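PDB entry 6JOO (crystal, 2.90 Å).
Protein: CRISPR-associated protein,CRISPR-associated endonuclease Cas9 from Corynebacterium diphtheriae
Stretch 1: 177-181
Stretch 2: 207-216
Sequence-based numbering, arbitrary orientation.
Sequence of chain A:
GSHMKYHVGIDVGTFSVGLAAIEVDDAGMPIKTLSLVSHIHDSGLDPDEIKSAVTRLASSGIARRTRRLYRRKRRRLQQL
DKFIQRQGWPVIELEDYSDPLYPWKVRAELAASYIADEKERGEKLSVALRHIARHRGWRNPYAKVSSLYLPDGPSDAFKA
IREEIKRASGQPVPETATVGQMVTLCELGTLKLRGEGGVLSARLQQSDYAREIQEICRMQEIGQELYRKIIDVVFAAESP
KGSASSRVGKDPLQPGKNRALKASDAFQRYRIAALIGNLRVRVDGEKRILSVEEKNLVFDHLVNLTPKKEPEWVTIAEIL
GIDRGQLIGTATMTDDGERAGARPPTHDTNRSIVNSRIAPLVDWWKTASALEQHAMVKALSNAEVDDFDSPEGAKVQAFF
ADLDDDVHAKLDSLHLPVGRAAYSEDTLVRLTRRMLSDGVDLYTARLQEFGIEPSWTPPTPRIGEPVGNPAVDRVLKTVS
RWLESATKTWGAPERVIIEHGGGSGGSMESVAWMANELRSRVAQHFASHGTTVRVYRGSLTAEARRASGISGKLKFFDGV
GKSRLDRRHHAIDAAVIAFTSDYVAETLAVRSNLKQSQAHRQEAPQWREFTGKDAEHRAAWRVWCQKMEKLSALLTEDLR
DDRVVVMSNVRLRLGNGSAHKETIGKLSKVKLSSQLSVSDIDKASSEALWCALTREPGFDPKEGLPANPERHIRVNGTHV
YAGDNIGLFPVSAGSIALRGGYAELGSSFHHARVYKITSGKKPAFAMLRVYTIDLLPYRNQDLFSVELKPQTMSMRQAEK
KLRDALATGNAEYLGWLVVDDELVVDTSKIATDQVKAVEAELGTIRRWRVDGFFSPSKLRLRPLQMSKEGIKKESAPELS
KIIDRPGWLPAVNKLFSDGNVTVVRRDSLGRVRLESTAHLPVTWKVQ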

# COMPACT_ATOMS: atom_id res chain seq x y z
N ALA A 177 -15.94 38.67 -17.32
CA ALA A 177 -14.74 38.23 -18.02
C ALA A 177 -14.57 36.73 -17.85
O ALA A 177 -14.59 36.22 -16.72
CB ALA A 177 -13.51 38.97 -17.51
N THR A 178 -14.41 36.02 -18.96
CA THR A 178 -14.15 34.59 -18.91
C THR A 178 -12.66 34.34 -18.69
O THR A 178 -11.83 35.23 -18.85
CB THR A 178 -14.63 33.90 -20.19
OG1 THR A 178 -13.66 34.08 -21.23
CG2 THR A 178 -15.96 34.48 -20.64
N VAL A 179 -12.34 33.10 -18.32
CA VAL A 179 -10.95 32.74 -18.06
C VAL A 179 -10.09 32.96 -19.29
O VAL A 179 -8.93 33.39 -19.19
CB VAL A 179 -10.86 31.28 -17.57
CG1 VAL A 179 -9.42 30.91 -17.22
CG2 VAL A 179 -11.78 31.05 -16.38
N GLY A 180 -10.64 32.70 -20.48
CA GLY A 180 -9.86 32.81 -21.69
C GLY A 180 -9.48 34.23 -22.05
O GLY A 180 -8.35 34.50 -22.44
N GLN A 181 -10.43 35.16 -21.91
CA GLN A 181 -10.19 36.53 -22.35
C GLN A 181 -9.35 37.34 -21.37
O GLN A 181 -8.83 38.40 -21.75
CB GLN A 181 -11.52 37.24 -22.63
CG GLN A 181 -12.54 37.12 -21.52
CD GLN A 181 -13.96 37.40 -22.00
OE1 GLN A 181 -14.86 37.64 -21.20
NE2 GLN A 181 -14.15 37.36 -23.31
N SER A 207 -16.96 25.15 -12.23
CA SER A 207 -18.01 26.13 -12.44
C SER A 207 -17.49 27.35 -13.18
O SER A 207 -18.19 27.93 -14.02
CB SER A 207 -18.63 26.54 -11.10
OG SER A 207 -17.70 27.26 -10.31
N ASP A 208 -16.25 27.75 -12.89
CA ASP A 208 -15.67 28.91 -13.58
C ASP A 208 -15.49 28.62 -15.07
O ASP A 208 -15.76 29.48 -15.91
CB ASP A 208 -14.35 29.30 -12.94
CG ASP A 208 -14.48 29.64 -11.45
OD1 ASP A 208 -15.58 30.05 -11.02
OD2 ASP A 208 -13.48 29.48 -10.72
N TYR A 209 -15.05 27.40 -15.41
CA TYR A 209 -14.89 27.04 -16.82
C TYR A 209 -16.24 26.82 -17.49
O TYR A 209 -16.39 27.13 -18.68
CB TYR A 209 -14.03 25.78 -16.95
CG TYR A 209 -12.55 26.05 -16.78
CD1 TYR A 209 -11.97 26.10 -15.52
CD2 TYR A 209 -11.74 26.27 -17.88
CE1 TYR A 209 -10.63 26.36 -15.37
CE2 TYR A 209 -10.40 26.53 -17.74
CZ TYR A 209 -9.85 26.57 -16.48
OH TYR A 209 -8.51 26.83 -16.33
N ALA A 210 -17.23 26.30 -16.76
CA ALA A 210 -18.57 26.17 -17.32
C ALA A 210 -19.16 27.54 -17.65
O ALA A 210 -19.90 27.68 -18.62
CB ALA A 210 -19.47 25.41 -16.35
N ARG A 211 -18.83 28.55 -16.85
CA ARG A 211 -19.31 29.90 -17.12
C ARG A 211 -18.70 30.44 -18.42
O ARG A 211 -19.39 31.11 -19.20
CB ARG A 211 -18.98 30.82 -15.94
CG ARG A 211 -20.07 31.83 -15.60
CD ARG A 211 -19.74 32.62 -14.33
NE ARG A 211 -19.41 31.74 -13.21
CZ ARG A 211 -18.19 31.59 -12.71
NH1 ARG A 211 -17.99 30.76 -11.69
NH2 ARG A 211 -17.17 32.27 -13.21
N GLU A 212 -17.42 30.15 -18.66
CA GLU A 212 -16.80 30.55 -19.92
C GLU A 212 -17.45 29.85 -21.10
O GLU A 212 -17.71 30.47 -22.14
CB GLU A 212 -15.30 30.27 -19.89
CG GLU A 212 -14.65 30.25 -21.28
CD GLU A 212 -13.14 30.34 -21.23
OE1 GLU A 212 -12.59 30.58 -20.14
OE2 GLU A 212 -12.50 30.16 -22.29
N ILE A 213 -17.73 28.55 -20.96
CA ILE A 213 -18.43 27.82 -22.01
C ILE A 213 -19.82 28.40 -22.23
O ILE A 213 -20.29 28.54 -23.36
CB ILE A 213 -18.50 26.32 -21.67
CG1 ILE A 213 -17.10 25.71 -21.62
CG2 ILE A 213 -19.37 25.58 -22.68
CD1 ILE A 213 -17.10 24.19 -21.59
N GLN A 214 -20.50 28.76 -21.13
CA GLN A 214 -21.86 29.29 -21.24
C GLN A 214 -21.89 30.58 -22.05
O GLN A 214 -22.75 30.75 -22.93
CB GLN A 214 -22.43 29.53 -19.84
CG GLN A 214 -23.84 30.08 -19.83
CD GLN A 214 -24.36 30.29 -18.42
OE1 GLN A 214 -23.67 30.85 -17.57
NE2 GLN A 214 -25.58 29.84 -18.17
N GLU A 215 -20.96 31.50 -21.78
CA GLU A 215 -20.93 32.75 -22.53
C GLU A 215 -20.58 32.51 -23.99
O GLU A 215 -21.08 33.21 -24.88
CB GLU A 215 -19.94 33.73 -21.89
CG GLU A 215 -19.88 35.09 -22.57
CD GLU A 215 -21.13 35.92 -22.35
OE1 GLU A 215 -21.07 36.90 -21.58
OE2 GLU A 215 -22.18 35.59 -22.94
N ILE A 216 -19.71 31.54 -24.27
CA ILE A 216 -19.41 31.18 -25.65
C ILE A 216 -20.66 30.69 -26.36
O ILE A 216 -20.89 30.98 -27.54
CB ILE A 216 -18.27 30.15 -25.71
CG1 ILE A 216 -16.95 30.79 -25.29
CG2 ILE A 216 -18.15 29.54 -27.10
CD1 ILE A 216 -15.75 29.87 -25.39

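The carboxylate of Glu212, extended from within one helix, reaches the first turn of another and accepts a hydrogen bond from the backbone amide of Gly180. Gly180 N donates to Glu212 OE1 at 2.9 Å, with an N-H...O angle of 132°, and Val179 N lies 3.1 Å from the same Glu212 OE1. Amides in a first helical turn lack acceptors within their own helix, so a carboxylate suits them. Both chi1 (163°) and chi2 (165°) of Glu212 are t, which gives the side chain its reach. Gly180 leaves room for it: an ideal CB there would lie 2.8 Å from Glu212 OE2, a clash.

Thr178 occupies the N-cap. Its OG1 accepts a weak bond from Gln181 N at 3.5 Å, while Thr178 N donates to Gln181 OE1 at 2.8 Å, so backbone and side chain bond reciprocally across the turn. The backbones come nearest here, with Thr178 CA 4.9 Å from Glu212 CA, and Thr178 CB packs 3.7 Å from Glu212 CB.

Apolar contact extends along the Glu212 helix. Thr178 CG2 lies 4.2 Å from Glu215 CB, and Val179 CG1 approaches Tyr209 CZ obliquely at 4.4 Å. The contact is compact, burying 278 Å² over both sides.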